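Local atomic coordinates of rifamycin polyketide synthase (PDB entry 4LN9), a protein that probably removes water from a polyketide intermediate, being the double hot dog dehydratase domain of the terminal module of the rifamycin assembly line. Residues Y192-V201 with A237-V248; N211-L221 with S278-R289. All coordinates share one frame; numbering follows the deposited sequence.

Interaction 1 (Y192-V201 with A237-V248)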
# COMPACT_ATOMS: atom_id res chain seq x y z
N TYR A 192 -30.06 14.05 -13.48
CA TYR A 192 -28.98 14.52 -12.61
C TYR A 192 -29.50 14.81 -11.20
O TYR A 192 -30.07 15.88 -10.96
CB TYR A 192 -28.35 15.79 -13.18
CG TYR A 192 -27.69 15.62 -14.53
CD1 TYR A 192 -26.40 15.12 -14.64
CD2 TYR A 192 -28.30 16.10 -15.68
CE1 TYR A 192 -25.77 15.02 -15.86
CE2 TYR A 192 -27.68 16.00 -16.91
CZ TYR A 192 -26.42 15.46 -17.00
OH TYR A 192 -25.79 15.36 -18.22
N GLY A 193 -29.17 13.95 -10.25
CA GLY A 193 -29.65 14.13 -8.88
C GLY A 193 -28.65 14.85 -7.98
O GLY A 193 -28.00 14.23 -7.15
N TYR A 194 -28.61 16.18 -8.08
CA TYR A 194 -27.77 16.96 -7.17
C TYR A 194 -28.49 17.24 -5.86
O TYR A 194 -29.43 18.04 -5.81
CB TYR A 194 -27.32 18.27 -7.82
CG TYR A 194 -26.49 18.10 -9.06
CD1 TYR A 194 -25.22 17.54 -9.01
CD2 TYR A 194 -26.94 18.57 -10.29
CE1 TYR A 194 -24.44 17.41 -10.15
CE2 TYR A 194 -26.18 18.45 -11.43
CZ TYR A 194 -24.93 17.86 -11.36
OH TYR A 194 -24.17 17.73 -12.50
N GLY A 195 -28.01 16.62 -4.78
CA GLY A 195 -28.43 17.00 -3.44
C GLY A 195 -27.77 18.28 -2.97
O GLY A 195 -26.97 18.87 -3.70
N PRO A 196 -28.02 18.65 -1.71
CA PRO A 196 -27.66 19.95 -1.13
C PRO A 196 -26.17 20.27 -1.23
O PRO A 196 -25.81 21.43 -1.43
CB PRO A 196 -28.07 19.79 0.34
CG PRO A 196 -29.20 18.83 0.30
CD PRO A 196 -28.87 17.86 -0.80
N THR A 197 -25.31 19.27 -1.00
CA THR A 197 -23.87 19.50 -1.09
C THR A 197 -23.46 20.03 -2.46
O THR A 197 -22.59 20.90 -2.56
CB THR A 197 -23.06 18.24 -0.75
OG1 THR A 197 -23.44 17.75 0.54
CG2 THR A 197 -21.57 18.55 -0.75
N PHE A 198 -24.14 19.56 -3.50
CA PHE A 198 -23.72 19.88 -4.86
C PHE A 198 -24.49 21.06 -5.46
O PHE A 198 -24.13 21.55 -6.53
CB PHE A 198 -23.84 18.67 -5.78
CG PHE A 198 -22.75 17.65 -5.57
CD1 PHE A 198 -21.72 17.52 -6.49
CD2 PHE A 198 -22.72 16.88 -4.42
CE1 PHE A 198 -20.71 16.61 -6.28
CE2 PHE A 198 -21.72 15.96 -4.22
CZ PHE A 198 -20.70 15.83 -5.14
N ARG A 199 -25.57 21.46 -4.81
CA ARG A 199 -26.34 22.59 -5.31
C ARG A 199 -25.69 23.92 -4.93
O ARG A 199 -26.14 24.60 -4.01
CB ARG A 199 -27.80 22.51 -4.85
CG ARG A 199 -28.58 21.40 -5.52
CD ARG A 199 -30.08 21.53 -5.31
NE ARG A 199 -30.43 21.55 -3.89
CZ ARG A 199 -30.89 20.50 -3.22
NH1 ARG A 199 -31.09 19.34 -3.84
NH2 ARG A 199 -31.13 20.60 -1.92
N ALA A 200 -24.54 24.20 -5.54
CA ALA A 200 -23.68 25.28 -5.09
C ALA A 200 -23.64 26.45 -6.06
O ALA A 200 -22.95 27.44 -5.83
CB ALA A 200 -22.27 24.76 -4.82
N VAL A 201 -24.34 26.32 -7.19
CA VAL A 201 -24.40 27.40 -8.16
C VAL A 201 -25.32 28.51 -7.65
O VAL A 201 -26.51 28.28 -7.43
CB VAL A 201 -24.89 26.91 -9.53
CG1 VAL A 201 -24.99 28.08 -10.50
CG2 VAL A 201 -23.94 25.85 -10.08
N ALA A 237 -17.46 18.82 -4.83
CA ALA A 237 -18.74 19.49 -5.08
C ALA A 237 -18.54 20.93 -5.58
O ALA A 237 -19.28 21.39 -6.45
CB ALA A 237 -19.62 19.47 -3.84
N LEU A 238 -17.50 21.59 -5.08
CA LEU A 238 -17.15 22.92 -5.58
C LEU A 238 -16.71 22.88 -7.05
O LEU A 238 -17.22 23.64 -7.87
CB LEU A 238 -16.06 23.56 -4.72
CG LEU A 238 -15.88 25.08 -4.84
CD1 LEU A 238 -17.16 25.81 -4.43
CD2 LEU A 238 -14.70 25.56 -4.00
N LEU A 239 -15.86 21.92 -7.39
CA LEU A 239 -15.41 21.77 -8.77
C LEU A 239 -16.54 21.30 -9.68
O LEU A 239 -16.70 21.80 -10.80
CB LEU A 239 -14.21 20.83 -8.87
CG LEU A 239 -13.57 20.72 -10.25
CD1 LEU A 239 -13.18 22.11 -10.76
CD2 LEU A 239 -12.36 19.80 -10.22
N ASP A 240 -17.38 20.39 -9.18
CA ASP A 240 -18.52 19.92 -9.96
C ASP A 240 -19.49 21.05 -10.29
O ASP A 240 -19.99 21.14 -11.41
CB ASP A 240 -19.26 18.78 -9.25
CG ASP A 240 -20.27 18.10 -10.14
OD1 ASP A 240 -19.88 17.17 -10.88
OD2 ASP A 240 -21.45 18.52 -10.15
N ALA A 241 -19.82 21.85 -9.28
CA ALA A 241 -20.73 22.97 -9.49
C ALA A 241 -20.13 24.00 -10.43
O ALA A 241 -20.84 24.59 -11.25
CB ALA A 241 -21.09 23.62 -8.16
N ALA A 242 -18.82 24.21 -10.32
CA ALA A 242 -18.12 25.13 -11.22
C ALA A 242 -18.41 24.76 -12.67
O ALA A 242 -18.81 25.61 -13.46
CB ALA A 242 -16.63 25.10 -10.95
N LEU A 243 -18.43 23.46 -12.95
CA LEU A 243 -18.63 22.97 -14.31
C LEU A 243 -20.10 22.79 -14.67
O LEU A 243 -20.50 23.05 -15.81
CB LEU A 243 -17.87 21.66 -14.52
CG LEU A 243 -16.34 21.76 -14.53
CD1 LEU A 243 -15.71 20.39 -14.32
CD2 LEU A 243 -15.84 22.38 -15.83
N HIS A 244 -20.91 22.36 -13.71
CA HIS A 244 -22.33 22.10 -13.99
C HIS A 244 -23.19 23.34 -13.99
O HIS A 244 -24.30 23.32 -14.52
CB HIS A 244 -22.90 20.98 -13.11
CG HIS A 244 -23.24 21.40 -11.69
ND1 HIS A 244 -22.96 20.62 -10.63
CD2 HIS A 244 -24.08 22.41 -11.22
CE1 HIS A 244 -23.49 21.17 -9.52
NE2 HIS A 244 -24.15 22.28 -9.88
N SER A 245 -22.55 24.49 -13.73
CA SER A 245 -23.18 25.78 -13.99
C SER A 245 -23.62 25.93 -15.45
O SER A 245 -24.64 26.56 -15.73
CB SER A 245 -22.23 26.93 -13.61
OG SER A 245 -21.16 27.03 -14.53
N THR A 246 -22.89 25.29 -16.36
CA THR A 246 -23.25 25.30 -17.78
C THR A 246 -24.58 24.59 -18.03
O THR A 246 -25.34 24.96 -18.92
CB THR A 246 -22.16 24.66 -18.66
OG1 THR A 246 -21.87 23.34 -18.17
CG2 THR A 246 -20.89 25.50 -18.64
N MET A 247 -24.83 23.53 -17.26
CA MET A 247 -26.07 22.77 -17.37
C MET A 247 -27.21 23.51 -16.68
O MET A 247 -28.30 23.64 -17.23
CB MET A 247 -25.90 21.39 -16.73
CG MET A 247 -25.14 20.39 -17.58
SD MET A 247 -24.44 19.05 -16.60
CE MET A 247 -25.84 18.64 -15.56
N VAL A 248 -26.95 23.96 -15.46
CA VAL A 248 -27.88 24.84 -14.76
C VAL A 248 -28.29 26.01 -15.65
O VAL A 248 -29.48 26.33 -15.76
CB VAL A 248 -27.27 25.39 -13.45
CG1 VAL A 248 -28.11 26.54 -12.92
CG2 VAL A 248 -27.15 24.28 -12.42
O HOH W 1 -22.02 16.54 -12.12
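The rings of Tyr-194 and His-244 meet obliquely where strand 192-194 and the turn after it pass over helix 236-251, the central helix of the second hot dog in this double hot dog dehydratase. Their centroids are 4.2 Å apart, and ND1 of His-244 sits over the tyrosine face toward its rim. His-244 has CG wedged between its backbone N and carbonyl carbon (chi1 79°), which folds the imidazole back so that its other face rests on the CA of Ala-241. From there ND1 donates to Asp-240 OD2, 2.6 Å away at 159°, in the imidazole plane but on the anti side of the carboxylate and tilted out of its plane; NE2 is hydrogen-bonded to Tyr-184 OH. Bonds at both nitrogens fix the rotation of the imidazole, and the pair matches the Asp-x-x-x-Gln/His signature of polyketide synthase dehydratases. Water 1 joins Tyr-194 OH to the other carboxylate oxygen, OD1. Asp-240 also presents its CG to the edge of the Phe-198 ring, the two planes standing nearly perpendicular, while the CB of Ala-237 lies over the centre of that ring in a CH-pi contact, 3.8 Å from its centroid. Farther along the helix, Met-247 bends at its thioether (chi3 46°) and lowers CE onto the middle of the Tyr-192 face, 3.3 Å from the centroid, a CH-pi contact, with SD over the same face in a Met-aromatic contact. Ala-200 CB abuts Ala-241 CB, and CG2 of Val-201 slides past the imidazole, nearest NE2. Phe-198 O meets the imidazole edge, 3.1 Å from His-244 CE1.

Interaction 2 (N211-L221 with S278-R289)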
# COMPACT_ATOMS: atom_id res chain seq x y z
N ASN A 211 -20.01 28.88 -30.47
CA ASN A 211 -18.81 28.33 -29.84
C ASN A 211 -18.04 29.42 -29.10
O ASN A 211 -16.98 29.16 -28.52
CB ASN A 211 -17.92 27.66 -30.89
CG ASN A 211 -16.87 26.76 -30.27
OD1 ASN A 211 -15.67 27.04 -30.34
ND2 ASN A 211 -17.31 25.65 -29.68
N THR A 212 -18.59 30.62 -29.09
CA THR A 212 -17.96 31.76 -28.44
C THR A 212 -18.69 32.06 -27.12
O THR A 212 -18.39 33.04 -26.44
CB THR A 212 -17.96 32.99 -29.36
OG1 THR A 212 -17.31 34.09 -28.72
CG2 THR A 212 -19.39 33.39 -29.72
N THR A 213 -19.56 31.14 -26.73
CA THR A 213 -20.29 31.21 -25.47
C THR A 213 -19.34 31.22 -24.27
O THR A 213 -18.51 30.32 -24.11
CB THR A 213 -21.26 30.02 -25.33
OG1 THR A 213 -22.33 30.16 -26.26
CG2 THR A 213 -21.82 29.95 -23.91
N GLU A 214 -19.52 32.20 -23.38
CA GLU A 214 -18.92 32.18 -22.05
C GLU A 214 -20.02 32.03 -21.00
O GLU A 214 -21.03 32.73 -21.05
CB GLU A 214 -18.16 33.47 -21.79
CG GLU A 214 -17.05 33.78 -22.78
CD GLU A 214 -16.46 35.16 -22.59
OE1 GLU A 214 -17.12 36.15 -22.98
OE2 GLU A 214 -15.36 35.26 -22.01
N THR A 215 -19.77 31.18 -20.00
CA THR A 215 -20.64 31.11 -18.82
C THR A 215 -19.88 31.59 -17.58
O THR A 215 -18.80 31.09 -17.28
CB THR A 215 -21.12 29.66 -18.58
OG1 THR A 215 -21.84 29.20 -19.74
CG2 THR A 215 -22.03 29.60 -17.37
N PHE A 216 -20.46 32.56 -16.89
CA PHE A 216 -19.90 33.06 -15.64
C PHE A 216 -20.79 32.64 -14.47
O PHE A 216 -22.01 32.57 -14.61
CB PHE A 216 -19.78 34.58 -15.69
CG PHE A 216 -18.91 35.08 -16.81
CD1 PHE A 216 -17.54 34.93 -16.76
CD2 PHE A 216 -19.48 35.60 -17.97
CE1 PHE A 216 -16.74 35.35 -17.81
CE2 PHE A 216 -18.68 36.04 -19.01
CZ PHE A 216 -17.31 35.90 -18.94
N ALA A 217 -20.18 32.30 -13.34
CA ALA A 217 -20.97 31.87 -12.19
C ALA A 217 -20.28 32.19 -10.87
O ALA A 217 -19.06 32.26 -10.79
CB ALA A 217 -21.30 30.39 -12.28
N GLU A 218 -21.10 32.43 -9.84
CA GLU A 218 -20.62 32.36 -8.47
C GLU A 218 -21.03 31.04 -7.85
O GLU A 218 -22.17 30.60 -7.99
CB GLU A 218 -21.15 33.54 -7.65
CG GLU A 218 -20.64 34.90 -8.14
CD GLU A 218 -21.04 36.05 -7.24
OE1 GLU A 218 -21.22 35.83 -6.02
OE2 GLU A 218 -21.03 37.21 -7.72
N ILE A 219 -20.05 30.37 -7.26
CA ILE A 219 -20.25 29.06 -6.67
C ILE A 219 -19.91 29.16 -5.19
O ILE A 219 -18.91 29.77 -4.83
CB ILE A 219 -19.32 28.01 -7.31
CG1 ILE A 219 -19.29 28.17 -8.83
CG2 ILE A 219 -19.73 26.61 -6.90
CD1 ILE A 219 -20.60 27.82 -9.51
N ALA A 220 -20.81 28.68 -4.34
CA ALA A 220 -20.54 28.63 -2.91
C ALA A 220 -21.14 27.37 -2.31
O ALA A 220 -22.32 27.07 -2.53
CB ALA A 220 -21.11 29.87 -2.23
N LEU A 221 -20.31 26.58 -1.64
CA LEU A 221 -20.79 25.37 -0.97
C LEU A 221 -21.72 25.76 0.17
O LEU A 221 -21.50 26.77 0.83
CB LEU A 221 -19.61 24.56 -0.42
CG LEU A 221 -18.75 23.77 -1.42
CD1 LEU A 221 -17.80 22.84 -0.68
CD2 LEU A 221 -19.63 22.99 -2.39
N SER A 278 -13.87 27.50 -0.73
CA SER A 278 -15.29 27.16 -0.60
C SER A 278 -16.22 28.06 -1.40
O SER A 278 -17.41 27.77 -1.54
CB SER A 278 -15.71 27.13 0.87
OG SER A 278 -15.34 28.32 1.54
N VAL A 279 -15.66 29.10 -2.01
CA VAL A 279 -16.45 30.04 -2.80
C VAL A 279 -15.62 30.46 -4.02
O VAL A 279 -14.41 30.61 -3.91
CB VAL A 279 -16.78 31.29 -1.97
CG1 VAL A 279 -17.68 30.92 -0.80
CG2 VAL A 279 -15.50 31.96 -1.47
N LEU A 280 -16.22 30.42 -5.20
CA LEU A 280 -15.47 30.70 -6.42
C LEU A 280 -16.21 31.71 -7.30
O LEU A 280 -17.44 31.73 -7.33
CB LEU A 280 -15.23 29.42 -7.22
CG LEU A 280 -14.40 28.29 -6.61
CD1 LEU A 280 -14.37 27.11 -7.58
CD2 LEU A 280 -12.98 28.76 -6.28
N ARG A 281 -15.45 32.46 -8.09
CA ARG A 281 -15.95 33.03 -9.33
C ARG A 281 -15.35 32.27 -10.50
O ARG A 281 -14.15 31.99 -10.51
CB ARG A 281 -15.55 34.51 -9.44
CG ARG A 281 -16.07 35.39 -8.32
CD ARG A 281 -15.58 36.82 -8.51
NE ARG A 281 -15.69 37.60 -7.28
CZ ARG A 281 -15.33 38.88 -7.16
NH1 ARG A 281 -14.78 39.52 -8.19
NH2 ARG A 281 -15.47 39.50 -6.00
N VAL A 282 -16.19 31.88 -11.46
CA VAL A 282 -15.76 30.98 -12.52
C VAL A 282 -16.12 31.51 -13.91
O VAL A 282 -17.11 32.22 -14.08
CB VAL A 282 -16.35 29.56 -12.34
CG1 VAL A 282 -16.19 29.10 -10.90
CG2 VAL A 282 -17.82 29.54 -12.74
N ARG A 283 -15.21 31.30 -14.86
CA ARG A 283 -15.52 31.45 -16.28
C ARG A 283 -15.38 30.11 -17.00
O ARG A 283 -14.33 29.47 -16.93
CB ARG A 283 -14.59 32.48 -16.94
CG ARG A 283 -14.72 32.56 -18.46
CD ARG A 283 -13.66 33.46 -19.08
NE ARG A 283 -13.83 33.60 -20.52
CZ ARG A 283 -13.23 32.83 -21.43
NH1 ARG A 283 -12.45 31.83 -21.03
NH2 ARG A 283 -13.40 33.06 -22.72
N VAL A 284 -16.45 29.68 -17.66
CA VAL A 284 -16.41 28.45 -18.44
C VAL A 284 -16.63 28.73 -19.92
O VAL A 284 -17.55 29.46 -20.29
CB VAL A 284 -17.46 27.43 -17.94
CG1 VAL A 284 -17.42 26.17 -18.80
CG2 VAL A 284 -17.21 27.08 -16.48
N ALA A 285 -15.72 28.24 -20.76
CA ALA A 285 -15.81 28.46 -22.20
C ALA A 285 -15.61 27.18 -23.02
O ALA A 285 -15.30 26.12 -22.47
CB ALA A 285 -14.82 29.53 -22.64
N LYS A 286 -15.70 27.31 -24.34
CA LYS A 286 -15.58 26.18 -25.25
C LYS A 286 -14.38 26.35 -26.19
O LYS A 286 -14.46 27.08 -27.17
CB LYS A 286 -16.85 26.02 -26.08
CG LYS A 286 -18.00 25.36 -25.35
CD LYS A 286 -19.28 26.18 -25.47
CE LYS A 286 -20.46 25.46 -24.82
NZ LYS A 286 -21.52 26.43 -24.39
N PRO A 287 -13.31 25.57 -25.95
CA PRO A 287 -12.21 25.51 -26.92
C PRO A 287 -12.62 24.80 -28.21
O PRO A 287 -12.14 25.16 -29.29
CB PRO A 287 -11.14 24.71 -26.18
CG PRO A 287 -11.47 24.85 -24.73
CD PRO A 287 -12.97 24.91 -24.68
N GLU A 288 -13.43 23.75 -28.09
CA GLU A 288 -14.01 23.08 -29.25
C GLU A 288 -15.49 22.82 -28.95
O GLU A 288 -15.95 23.11 -27.85
CB GLU A 288 -13.29 21.75 -29.52
CG GLU A 288 -11.78 21.83 -29.43
CD GLU A 288 -11.15 22.47 -30.66
OE1 GLU A 288 -11.63 22.20 -31.78
OE2 GLU A 288 -10.17 23.23 -30.50
N ARG A 289 -16.23 22.28 -29.92
CA ARG A 289 -17.68 22.22 -29.79
C ARG A 289 -18.15 21.17 -28.78
O ARG A 289 -19.28 21.23 -28.31
CB ARG A 289 -18.35 21.98 -31.15
CG ARG A 289 -19.76 22.55 -31.24
CD ARG A 289 -20.50 22.01 -32.46
NE ARG A 289 -20.41 22.92 -33.60
CZ ARG A 289 -20.71 22.57 -34.85
NH1 ARG A 289 -21.15 21.35 -35.11
NH2 ARG A 289 -20.57 23.44 -35.84
O HOH W 2 -16.86 29.65 -25.85
O HOH W 3 -20.00 28.23 -21.78
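Ser-278 opens the pairing by accepting, through its O, a bond from Leu-221 N, and strand 279-285 then runs antiparallel to strand 214-220 in the hot dog sheet. Val-279 faces Ala-220 in a non-hydrogen-bonded pair, its CG1 3.9 Å from Ala-220 CB. Leu-280 follows on the other face, which packs on helix 236-251, and exchanges two backbone bonds with Ile-219. Arg-281 lies across from Glu-218, but its guanidinium forms a salt bridge with Glu-299 and a cation-pi contact with Trp-170, whose NE1 bonds Glu-218. Val-282, hydrogen-bonded to Ala-217, splays its two methyls: CG2 reaches Ala-217 CB at 3.6 Å, and CG1 meets Ile-219 CG1 at 3.8 Å. Arg-283 lies alongside Phe-216, CG 3.5 Å from the ring's CE1. With CG anti to the backbone N (chi1 172°), it runs extended to NE and grips a single oxygen of Glu-214 side-on: NE to OE2 is 2.7 Å and NH2 to OE2 is 3.0 Å. That oxygen lies in the guanidinium plane, though the carboxylate and guanidinium planes are 71° apart; the other oxygen of Glu-214, OE1, forms a salt bridge with Arg-207. Val-284 and Thr-215 form the last regular hydrogen-bonded pair, with water 3 joining Val-284 O and Thr-215 OG1. Beyond it Lys-286 lies beside Thr-213, its NZ near CG2, and its backbone N donates to water 2 at 3.0 Å; that water donates to Asn-211 O and Thr-213 O.

In the fold
From the N terminus the four segments come in the order 192-201, 211-221, 237-248 and 278-289, so the two contacts cross rather than nest. Interaction 1 closes a loop of 35 residues when helix 236-251 returns under 192-201, and strand 214-220 of interaction 2 lies within that loop. Interaction 2 closes a longer one of 56 residues, which contains the helix. The contacts meet directly: Ala-200 O probably accepts a hydrogen bond from Ala-220 N, and Ala-241 CB packs on Ile-219 CG2. Together they tie the hot dog helix both to the sheet that wraps it and to strand 192-194, which pairs with strand 70-72.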